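Local coordinates for 273aa long hypothetical dTDP-4-dehydrorhamnose reductase (Sulfolobus tokodaii, PDB 2GGS), which probably reduces dTDP-4-dehydrorhamnose in the last step of dTDP-rhamnose synthesis, and binds NADPH in a Rossmann-type domain, at residues T3-A8 with E15-L20. Numbering follows the deposited sequence.
Sequences TLITGA and ELSRLL. With NDP (NADPH dihydro-nicotinamide-adenine-dinucleotide phosphate), chain C.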
loop_
_atom_site.group_PDB
_atom_site.type_symbol
_atom_site.label_atom_id
_atom_site.label_comp_id
_atom_site.label_asym_id
_atom_site.label_seq_id
_atom_site.Cartn_x
_atom_site.Cartn_y
_atom_site.Cartn_z
ATOM N N THR A 3 0.122 -9.149 -16.931
ATOM C CA THR A 3 0.360 -8.240 -15.819
ATOM C C THR A 3 1.538 -8.705 -14.967
ATOM O O THR A 3 1.513 -9.719 -14.412
ATOM C CB THR A 3 -0.903 -8.109 -14.948
ATOM O OG1 THR A 3 -1.980 -7.591 -15.738
ATOM C CG2 THR A 3 -0.708 -7.044 -13.881
ATOM N N LEU A 4 2.617 -7.932 -14.714
ATOM C CA LEU A 4 3.671 -7.993 -13.708
ATOM C C LEU A 4 3.244 -7.298 -12.419
ATOM O O LEU A 4 2.835 -6.175 -12.450
ATOM C CB LEU A 4 4.958 -7.363 -14.242
ATOM C CG LEU A 4 6.161 -7.373 -13.296
ATOM C CD1 LEU A 4 6.583 -8.800 -12.980
ATOM C CD2 LEU A 4 7.320 -6.585 -13.888
ATOM N N ILE A 5 3.291 -8.124 -11.412
ATOM C CA ILE A 5 2.995 -7.617 -10.101
ATOM C C ILE A 5 4.263 -7.655 -9.277
ATOM O O ILE A 5 4.649 -8.657 -8.887
ATOM C CB ILE A 5 1.959 -8.467 -9.346
ATOM C CG1 ILE A 5 0.669 -8.511 -10.139
ATOM C CG2 ILE A 5 1.689 -7.914 -7.942
ATOM C CD1 ILE A 5 -0.291 -9.454 -9.622
ATOM N N THR A 6 4.874 -6.512 -9.059
ATOM C CA THR A 6 5.995 -6.480 -8.078
ATOM C C THR A 6 5.367 -6.422 -6.704
ATOM O O THR A 6 4.197 -5.962 -6.555
ATOM C CB THR A 6 6.933 -5.259 -8.258
ATOM O OG1 THR A 6 6.296 -4.050 -7.779
ATOM C CG2 THR A 6 7.408 -5.126 -9.690
ATOM N N GLY A 7 6.089 -6.876 -5.691
ATOM C CA GLY A 7 5.505 -7.015 -4.364
ATOM C C GLY A 7 4.396 -8.071 -4.326
ATOM O O GLY A 7 3.533 -8.001 -3.469
ATOM N N ALA A 8 4.447 -9.060 -5.228
ATOM C CA ALA A 8 3.474 -10.148 -5.301
ATOM C C ALA A 8 3.328 -10.967 -4.060
ATOM O O ALA A 8 2.267 -11.527 -3.798
ATOM C CB ALA A 8 3.729 -11.023 -6.457
ATOM N N GLU A 15 -3.277 -10.723 -2.834
ATOM C CA GLU A 15 -4.654 -10.524 -3.220
ATOM C C GLU A 15 -4.793 -10.158 -4.705
ATOM O O GLU A 15 -5.683 -10.687 -5.390
ATOM C CB GLU A 15 -5.329 -9.514 -2.286
ATOM C CG GLU A 15 -5.378 -10.013 -0.818
ATOM C CD GLU A 15 -6.103 -11.326 -0.659
ATOM O OE1 GLU A 15 -7.137 -11.535 -1.344
ATOM O OE2 GLU A 15 -5.664 -12.170 0.168
ATOM N N LEU A 16 -3.929 -9.279 -5.210
ATOM C CA LEU A 16 -3.881 -9.007 -6.649
ATOM C C LEU A 16 -3.682 -10.274 -7.470
ATOM O O LEU A 16 -4.346 -10.490 -8.463
ATOM C CB LEU A 16 -2.745 -8.031 -6.987
ATOM C CG LEU A 16 -2.915 -6.567 -6.589
ATOM C CD1 LEU A 16 -1.646 -5.707 -6.734
ATOM C CD2 LEU A 16 -4.066 -5.967 -7.427
ATOM N N SER A 17 -2.715 -11.101 -7.068
ATOM C CA SER A 17 -2.473 -12.349 -7.768
ATOM C C SER A 17 -3.743 -13.218 -7.853
ATOM O O SER A 17 -4.067 -13.754 -8.904
ATOM C CB SER A 17 -1.339 -13.093 -7.069
ATOM O OG SER A 17 -0.146 -12.365 -7.314
ATOM N N ARG A 18 -4.448 -13.326 -6.728
ATOM C CA ARG A 18 -5.617 -14.187 -6.585
ATOM C C ARG A 18 -6.666 -13.734 -7.589
ATOM O O ARG A 18 -7.238 -14.552 -8.335
ATOM C CB ARG A 18 -6.151 -14.095 -5.152
ATOM C CG ARG A 18 -7.340 -15.033 -4.881
ATOM C CD ARG A 18 -7.766 -15.008 -3.407
ATOM N NE ARG A 18 -8.170 -13.687 -2.924
ATOM C CZ ARG A 18 -9.321 -13.070 -3.214
ATOM N NH1 ARG A 18 -10.251 -13.657 -3.970
ATOM N NH2 ARG A 18 -9.552 -11.859 -2.719
ATOM N N LEU A 19 -6.868 -12.430 -7.642
ATOM C CA LEU A 19 -7.984 -11.873 -8.417
ATOM C C LEU A 19 -7.660 -11.746 -9.883
ATOM O O LEU A 19 -8.517 -12.024 -10.764
ATOM C CB LEU A 19 -8.394 -10.510 -7.873
ATOM C CG LEU A 19 -9.017 -10.465 -6.480
ATOM C CD1 LEU A 19 -9.224 -9.007 -6.129
ATOM C CD2 LEU A 19 -10.325 -11.233 -6.468
ATOM N N LEU A 20 -6.444 -11.277 -10.167
ATOM C CA LEU A 20 -6.031 -11.110 -11.562
ATOM C C LEU A 20 -5.897 -12.428 -12.313
ATOM O O LEU A 20 -6.077 -12.465 -13.528
ATOM C CB LEU A 20 -4.715 -10.329 -11.682
ATOM C CG LEU A 20 -4.831 -8.825 -11.602
ATOM C CD1 LEU A 20 -3.452 -8.224 -11.750
ATOM C CD2 LEU A 20 -5.731 -8.311 -12.703
HETATM P PA NDP C . 4.100 -5.628 2.251
HETATM O O1A NDP C . 5.060 -5.186 3.276
HETATM O O2A NDP C . 3.180 -6.697 2.707
HETATM O O5B NDP C . 4.825 -6.128 0.939
HETATM C C5B NDP C . 6.023 -5.516 0.497
HETATM C C4B NDP C . 6.382 -6.220 -0.785
HETATM O O4B NDP C . 7.505 -5.536 -1.346
HETATM C C3B NDP C . 6.722 -7.689 -0.594
HETATM O O3B NDP C . 6.160 -8.418 -1.652
HETATM C C2B NDP C . 8.251 -7.666 -0.717
HETATM O O2B NDP C . 8.674 -8.896 -1.222
HETATM C C1B NDP C . 8.415 -6.551 -1.741
HETATM N N9A NDP C . 9.779 -6.012 -1.725
HETATM C C8A NDP C . 10.358 -5.265 -0.745
HETATM N N7A NDP C . 11.642 -4.995 -1.116
HETATM C C5A NDP C . 11.854 -5.573 -2.310
HETATM C C6A NDP C . 12.976 -5.637 -3.146
HETATM N N6A NDP C . 14.168 -5.122 -2.735
HETATM N N1A NDP C . 12.845 -6.351 -4.305
HETATM C C2A NDP C . 11.671 -6.985 -4.695
HETATM N N3A NDP C . 10.582 -6.930 -3.860
HETATM C C4A NDP C . 10.691 -6.242 -2.700
HETATM O O3 NDP C . 3.389 -4.244 1.791
HETATM P PN NDP C . 1.823 -4.027 1.428
HETATM O O1N NDP C . 1.263 -5.060 0.587
HETATM O O2N NDP C . 1.233 -3.703 2.747
HETATM O O5D NDP C . 1.940 -2.639 0.641
HETATM C C5D NDP C . 1.734 -2.591 -0.767
HETATM C C4D NDP C . 1.966 -1.190 -1.318
HETATM O O4D NDP C . 1.056 -0.315 -0.692
HETATM C C3D NDP C . 3.358 -0.624 -1.053
HETATM O O3D NDP C . 3.618 0.190 -2.165
HETATM C C2D NDP C . 3.178 0.227 0.180
HETATM O O2D NDP C . 4.176 1.231 0.242
HETATM C C1D NDP C . 1.760 0.781 -0.102
HETATM N N1N NDP C . 1.110 1.203 1.144
HETATM C C2N NDP C . 1.120 0.329 2.198
HETATM C C3N NDP C . 0.370 0.562 3.342
HETATM C C7N NDP C . 0.421 -0.434 4.455
HETATM O O7N NDP C . -0.144 -0.090 5.699
HETATM N N7N NDP C . 1.007 -1.614 4.264
HETATM C C4N NDP C . -0.480 1.813 3.467
HETATM C C5N NDP C . -0.402 2.734 2.274
HETATM C C6N NDP C . 0.379 2.374 1.169
HETATM P P2B NDP C . 9.362 -10.056 -0.255
HETATM O O1X NDP C . 9.216 -11.266 -1.087
HETATM O O2X NDP C . 8.622 -10.110 1.039
HETATM O O3X NDP C . 10.842 -9.693 0.034
HETATM O O HOH W 1 1.200 -13.562 -5.423
#
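I5 is the apolar centre of this contact, and its CD1 does most of the touching. That methyl rests on the helix face formed by L16, S17 and L20. I5 CD1 lies 3.9 Å from L16 CB and 4.0 Å from L20 CD1. The second branch of I5 is turned the other way, anti to the backbone N, and its CG2 meets L16 CD1 at 4.2 Å. I5 thus holds L16 at two levels, with its long branch on the base of the leucine and its short branch on the tip. At the start of the strand, T3 packs through its methyl and not its hydroxyl. T3 CG2 meets L20 CD1 at 3.7 Å, and the two side chains cross at about a right angle. T3 OG1 is buried with no hydrogen-bonding partner in the model. L16 and L20 also reach I62 of the neighbouring strand 60-63.

Strand 3-6 and helix 11-20 are the first two elements of a Rossmann beta-alpha-beta unit that continues into strand 26-30. The segments 3-6 and 15-20 run nearly antiparallel, at 162°, with their axes 9.8 Å apart. The turn after the strand lies against the cofactor: G7 CA is 3.1 Å from O3B of the adenosine ribose of NADPH, and S9 and L12 farther along also bind NADPH.

The polar link is at the A8 end. One water donates to A8 O at 2.8 Å and is also hydrogen-bonded to S17 OG. That hydroxyl bonds G13 O in the preceding turn of the helix as well, and I5 CD1 packs against it at 3.7 Å. E15 points away from the strand and touches A186 and R187 of helix 186-199. R18 NE and NH2 both bond E15 OE1 side-on in a salt bridge, with the oxygen in the guanidinium plane. The other oxygen, E15 OE2, forms a salt bridge with R156 NE.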